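Local structure of lectin CEL-IV, C-type (Cucumaria echinata, 3ALU) at residues F17-N22 and T69-L74; M87-G90 and D95-W98. The protein is a calcium-dependent C-type lectin that binds galactose-containing carbohydrates such as raffinose and assembles as a tetramer. All blocks are in the same frame, centred on the assembly; numbering follows the deposited sequence.

Overall arrangement
Contacts 1 and 2 lie on opposite sides of the chain's centre, their own centres about 24 Å apart and their nearest atoms about 9 Å. Both reach the same mixed sheet, contact 1 through strand 15-21 and contact 2 through the hairpin of strands 82-89 and 96-98. Contact 1 has one buried and no exposed residue among its four; contact 2 mixes buried M87, V89 and W98 with exposed D95 and T97. Contact 1 joins strand to helix end by side-chain packing without a hydrogen bond, burying 149 Å² next to a second subunit. Contact 2 buries 434 Å² and is held by backbone hydrogen bonds, with M87 over the W98 ring, closer to the calcium ion and the bound galactose.

Contact 1 of 2, residues F17-N22 and T69-L74; sequences FRLFHN and TSLPDL
L19 and S70 hold the closest backbone register here, their CA atoms 8.2 Å apart, a separation that leaves the meeting to side chains. The packing is aliphatic first. L19 places CG anti to its backbone nitrogen (chi1 173°), and its CD2 branch then reaches S70 CB at 3.6 Å. The same methyl meets L71 CD1 at 4.0 Å, the two leucines approaching tip to tip, and L71 CD2 lies at a similar distance from L19 CD2.

The second kind of contact is methyl against imidazole. L71 CD1 sits 3.5 Å from H21 CE1 and 3.9 Å from H21 ND1, meeting the ring obliquely at these two atoms. The imidazole and the leucine pass alongside, pointing opposite ways. L71 CG stands beside its backbone nitrogen, and a chi2 of 6° nearly eclipses CD1 with CA, an unusual setting that brings CD1 to both H21 and L19.

In the C-type lectin fold, this joins the sheet strand 15-21 to the C-terminal end of helix 57-70. The helical backbone conformation ends at L71, and the turn that follows is closed by a backbone bond from L74 N to L71 O of 2.9 Å. L71 also packs on P81, while L19 rests on I146 of the adjoining strand 143-148.

Polar groups do not bridge the segments. The hydroxyl of S70 is hydrogen-bonded to L66 O within its own helix; CB makes the closest contact with L19. Beyond the pair, H21 packs on T69 of the second subunit, and P72 on H21 of that subunit.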
loop_
_atom_site.group_PDB
_atom_site.type_symbol
_atom_site.label_atom_id
_atom_site.label_comp_id
_atom_site.label_asym_id
_atom_site.label_seq_id
_atom_site.Cartn_x
_atom_site.Cartn_y
_atom_site.Cartn_z
ATOM N N PHE A 17 -3.472 -7.457 -11.231
ATOM C CA PHE A 17 -3.857 -8.010 -12.528
ATOM C C PHE A 17 -3.764 -6.979 -13.625
ATOM O O PHE A 17 -3.910 -5.779 -13.395
ATOM C CB PHE A 17 -5.306 -8.480 -12.475
ATOM C CG PHE A 17 -5.573 -9.573 -11.454
ATOM C CD1 PHE A 17 -6.108 -9.257 -10.207
ATOM C CD2 PHE A 17 -5.312 -10.903 -11.756
ATOM C CE1 PHE A 17 -6.391 -10.259 -9.269
ATOM C CE2 PHE A 17 -5.580 -11.911 -10.842
ATOM C CZ PHE A 17 -6.114 -11.619 -9.604
ATOM N N ARG A 18 -3.590 -7.475 -14.851
ATOM C CA ARG A 18 -3.635 -6.612 -16.020
ATOM C C ARG A 18 -4.081 -7.427 -17.240
ATOM O O ARG A 18 -3.599 -8.550 -17.495
ATOM C CB ARG A 18 -2.282 -5.950 -16.258
ATOM C CG ARG A 18 -2.308 -4.942 -17.440
ATOM C CD ARG A 18 -1.059 -4.066 -17.443
ATOM N NE ARG A 18 -1.031 -3.390 -18.716
ATOM C CZ ARG A 18 0.083 -2.853 -19.213
ATOM N NH1 ARG A 18 1.205 -2.890 -18.504
ATOM N NH2 ARG A 18 0.062 -2.296 -20.398
ATOM N N LEU A 19 -5.062 -6.864 -17.927
ATOM C CA LEU A 19 -5.547 -7.386 -19.214
ATOM C C LEU A 19 -4.693 -6.896 -20.352
ATOM O O LEU A 19 -4.490 -5.660 -20.515
ATOM C CB LEU A 19 -7.010 -6.938 -19.391
ATOM C CG LEU A 19 -7.622 -7.260 -20.769
ATOM C CD1 LEU A 19 -7.877 -8.747 -20.893
ATOM C CD2 LEU A 19 -8.898 -6.491 -20.969
ATOM N N PHE A 20 -4.234 -7.836 -21.169
ATOM C CA PHE A 20 -3.421 -7.488 -22.363
ATOM C C PHE A 20 -4.211 -7.719 -23.633
ATOM O O PHE A 20 -4.982 -8.686 -23.745
ATOM C CB PHE A 20 -2.092 -8.244 -22.375
ATOM C CG PHE A 20 -1.154 -7.788 -21.286
ATOM C CD1 PHE A 20 -0.280 -6.710 -21.511
ATOM C CD2 PHE A 20 -1.201 -8.359 -20.015
ATOM C CE1 PHE A 20 0.552 -6.247 -20.499
ATOM C CE2 PHE A 20 -0.328 -7.899 -18.989
ATOM C CZ PHE A 20 0.531 -6.823 -19.244
ATOM N N HIS A 21 -4.020 -6.809 -24.594
ATOM C CA HIS A 21 -4.878 -6.743 -25.794
ATOM C C HIS A 21 -4.324 -7.392 -27.019
ATOM O O HIS A 21 -5.068 -7.551 -28.010
ATOM C CB HIS A 21 -5.265 -5.296 -26.113
ATOM C CG HIS A 21 -6.105 -4.654 -25.065
ATOM N ND1 HIS A 21 -7.391 -4.237 -25.304
ATOM C CD2 HIS A 21 -5.840 -4.337 -23.773
ATOM C CE1 HIS A 21 -7.879 -3.674 -24.214
ATOM N NE2 HIS A 21 -6.970 -3.748 -23.261
ATOM N N ASN A 22 -3.049 -7.795 -26.981
ATOM C CA ASN A 22 -2.499 -8.533 -28.118
ATOM C C ASN A 22 -2.931 -9.979 -28.012
ATOM O O ASN A 22 -3.233 -10.479 -26.907
ATOM C CB ASN A 22 -0.982 -8.338 -28.313
ATOM C CG ASN A 22 -0.168 -8.862 -27.181
ATOM O OD1 ASN A 22 -0.476 -8.620 -26.006
ATOM N ND2 ASN A 22 0.920 -9.574 -27.516
ATOM N N THR A 69 -15.814 -4.468 -18.499
ATOM C CA THR A 69 -15.662 -2.989 -18.519
ATOM C C THR A 69 -14.514 -2.531 -19.434
ATOM O O THR A 69 -14.557 -1.397 -19.945
ATOM C CB THR A 69 -15.471 -2.378 -17.126
ATOM O OG1 THR A 69 -14.264 -2.866 -16.535
ATOM C CG2 THR A 69 -16.659 -2.713 -16.233
ATOM N N SER A 70 -13.509 -3.392 -19.653
ATOM C CA SER A 70 -12.391 -3.039 -20.534
ATOM C C SER A 70 -12.715 -3.244 -22.027
ATOM O O SER A 70 -12.167 -2.550 -22.890
ATOM C CB SER A 70 -11.126 -3.826 -20.160
ATOM O OG SER A 70 -10.740 -3.597 -18.802
ATOM N N LEU A 71 -13.593 -4.198 -22.326
ATOM C CA LEU A 71 -13.895 -4.584 -23.706
ATOM C C LEU A 71 -15.376 -4.418 -24.067
ATOM O O LEU A 71 -15.937 -5.299 -24.703
ATOM C CB LEU A 71 -13.497 -6.044 -23.903
ATOM C CG LEU A 71 -12.054 -6.438 -24.234
ATOM C CD1 LEU A 71 -10.946 -5.368 -24.228
ATOM C CD2 LEU A 71 -11.668 -7.837 -23.732
ATOM N N PRO A 72 -16.013 -3.278 -23.702
ATOM C CA PRO A 72 -17.492 -3.288 -23.827
ATOM C C PRO A 72 -18.008 -3.448 -25.258
ATOM O O PRO A 72 -19.081 -4.038 -25.460
ATOM C CB PRO A 72 -17.912 -1.936 -23.217
ATOM C CG PRO A 72 -16.661 -1.068 -23.341
ATOM C CD PRO A 72 -15.518 -1.994 -23.142
ATOM N N ASP A 73 -17.261 -2.951 -26.244
ATOM C CA ASP A 73 -17.713 -3.014 -27.643
ATOM C C ASP A 73 -17.451 -4.389 -28.244
ATOM O O ASP A 73 -17.869 -4.668 -29.377
ATOM C CB ASP A 73 -16.986 -1.970 -28.497
ATOM C CG ASP A 73 -17.484 -0.558 -28.254
ATOM O OD1 ASP A 73 -16.678 0.379 -28.491
ATOM O OD2 ASP A 73 -18.667 -0.387 -27.849
ATOM N N LEU A 74 -16.723 -5.243 -27.527
ATOM C CA LEU A 74 -16.390 -6.552 -28.075
ATOM C C LEU A 74 -17.328 -7.624 -27.539
ATOM O O LEU A 74 -17.287 -8.739 -28.011
ATOM C CB LEU A 74 -14.941 -6.931 -27.780
ATOM C CG LEU A 74 -13.828 -5.987 -28.260
ATOM C CD1 LEU A 74 -12.528 -6.759 -28.028
ATOM C CD2 LEU A 74 -13.953 -5.544 -29.729
#

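Contact 2 of 2, residues M87-G90 and D95-W98; sequences MKVG and DQTW
M87 lays its side chain across Q96 and W98 on one face of a beta hairpin, formed by strands 82-89 and 96-98 of the C-type lectin domain. The short strand axes run antiparallel at 154°, 4.8 Å apart at closest approach. K88 and T97 are the hydrogen-bonded pair: K88 N donates to T97 O at 2.8 Å, and T97 N returns a bond to K88 O. M87–W98 and V89–Q96 are the flanking non-hydrogen-bonded pairs. Past the strand ends, G90 N donates a further hydrogen bond to D95 O.

Followed outward, M87 first sets CB against W98 CZ3 at 3.8 Å. CG leaves anti to the backbone nitrogen (chi1 174°), and bends at the next two torsions fold the chain back over the neighbouring strand. SD consequently touches T97 O and lies 3.8 Å from Q96 CB. It also stands well above the indole, 5.1 Å from the centroid of the W98 six-membered ring, as a Met-aromatic contact. CE, the tip, sits over one face of that same ring, displaced toward its rim, as a CH-pi contact with CE 3.9 Å from the W98 centroid and 15° off the ring normal; it also meets Q96 OE1. The amide of Q96 is held elsewhere, OE1 by W109 NE1 and NE2 by N93 O, which fixes the oxygen beside the methyl.

V89, on the same face as M87, has its side chain about 5 Å from that of D136, a calcium ligand. On the other face, the K88 chain crosses T97, and K88 CE comes to 3.4 Å from T97 OG1.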
loop_
_atom_site.group_PDB
_atom_site.type_symbol
_atom_site.label_atom_id
_atom_site.label_comp_id
_atom_site.label_asym_id
_atom_site.label_seq_id
_atom_site.Cartn_x
_atom_site.Cartn_y
_atom_site.Cartn_z
ATOM N N MET A 87 -5.389 -21.659 -16.677
ATOM C CA MET A 87 -5.957 -23.020 -16.473
ATOM C C MET A 87 -5.514 -24.029 -17.530
ATOM O O MET A 87 -5.719 -23.809 -18.722
ATOM C CB MET A 87 -7.493 -22.888 -16.501
ATOM C CG MET A 87 -8.283 -24.218 -16.443
ATOM S SD MET A 87 -7.827 -25.368 -15.130
ATOM C CE MET A 87 -8.514 -24.537 -13.687
ATOM N N LYS A 88 -4.952 -25.170 -17.088
ATOM C CA LYS A 88 -4.589 -26.246 -18.014
ATOM C C LYS A 88 -5.398 -27.476 -17.625
ATOM O O LYS A 88 -5.409 -27.853 -16.459
ATOM C CB LYS A 88 -3.089 -26.566 -17.897
ATOM C CG LYS A 88 -2.198 -25.398 -18.286
ATOM C CD LYS A 88 -0.732 -25.809 -18.217
ATOM C CE LYS A 88 -0.275 -25.933 -16.781
ATOM N NZ LYS A 88 1.219 -25.994 -16.612
ATOM N N VAL A 89 -6.086 -28.041 -18.602
ATOM C CA VAL A 89 -6.793 -29.312 -18.420
ATOM C C VAL A 89 -5.916 -30.367 -19.082
ATOM O O VAL A 89 -5.658 -30.269 -20.320
ATOM C CB VAL A 89 -8.202 -29.240 -19.068
ATOM C CG1 VAL A 89 -8.943 -30.596 -18.848
ATOM C CG2 VAL A 89 -8.975 -28.037 -18.527
ATOM N N GLY A 90 -5.474 -31.358 -18.283
ATOM C CA GLY A 90 -4.477 -32.356 -18.721
ATOM C C GLY A 90 -5.137 -33.576 -19.370
ATOM O O GLY A 90 -6.071 -33.449 -20.154
ATOM N N ASP A 95 -7.556 -33.481 -14.183
ATOM C CA ASP A 95 -6.182 -33.026 -14.184
ATOM C C ASP A 95 -6.137 -31.534 -14.473
ATOM O O ASP A 95 -5.611 -31.108 -15.488
ATOM C CB ASP A 95 -5.313 -33.809 -15.191
ATOM C CG ASP A 95 -5.236 -35.283 -14.844
ATOM O OD1 ASP A 95 -5.564 -36.113 -15.712
ATOM O OD2 ASP A 95 -4.882 -35.609 -13.688
ATOM N N GLN A 96 -6.691 -30.757 -13.550
ATOM C CA GLN A 96 -6.728 -29.292 -13.743
ATOM C C GLN A 96 -5.638 -28.680 -12.904
ATOM O O GLN A 96 -5.481 -29.057 -11.723
ATOM C CB GLN A 96 -8.095 -28.739 -13.334
ATOM C CG GLN A 96 -9.165 -29.082 -14.343
ATOM C CD GLN A 96 -10.542 -28.659 -13.964
ATOM O OE1 GLN A 96 -10.750 -27.591 -13.388
ATOM N NE2 GLN A 96 -11.518 -29.488 -14.310
ATOM N N THR A 97 -4.868 -27.754 -13.507
ATOM C CA THR A 97 -3.778 -27.067 -12.809
ATOM C C THR A 97 -3.768 -25.610 -13.262
ATOM O O THR A 97 -4.194 -25.288 -14.370
ATOM C CB THR A 97 -2.359 -27.665 -13.100
ATOM O OG1 THR A 97 -2.106 -27.688 -14.509
ATOM C CG2 THR A 97 -2.220 -29.131 -12.569
ATOM N N TRP A 98 -3.212 -24.774 -12.395
ATOM C CA TRP A 98 -2.940 -23.394 -12.719
ATOM C C TRP A 98 -1.459 -23.251 -12.982
ATOM O O TRP A 98 -0.636 -23.868 -12.282
ATOM C CB TRP A 98 -3.291 -22.501 -11.531
ATOM C CG TRP A 98 -4.742 -22.382 -11.200
ATOM C CD1 TRP A 98 -5.373 -22.841 -10.070
ATOM C CD2 TRP A 98 -5.747 -21.712 -11.976
ATOM N NE1 TRP A 98 -6.727 -22.520 -10.109
ATOM C CE2 TRP A 98 -6.970 -21.805 -11.259
ATOM C CE3 TRP A 98 -5.724 -21.021 -13.217
ATOM C CZ2 TRP A 98 -8.168 -21.257 -11.731
ATOM C CZ3 TRP A 98 -6.906 -20.472 -13.689
ATOM C CH2 TRP A 98 -8.128 -20.577 -12.945
#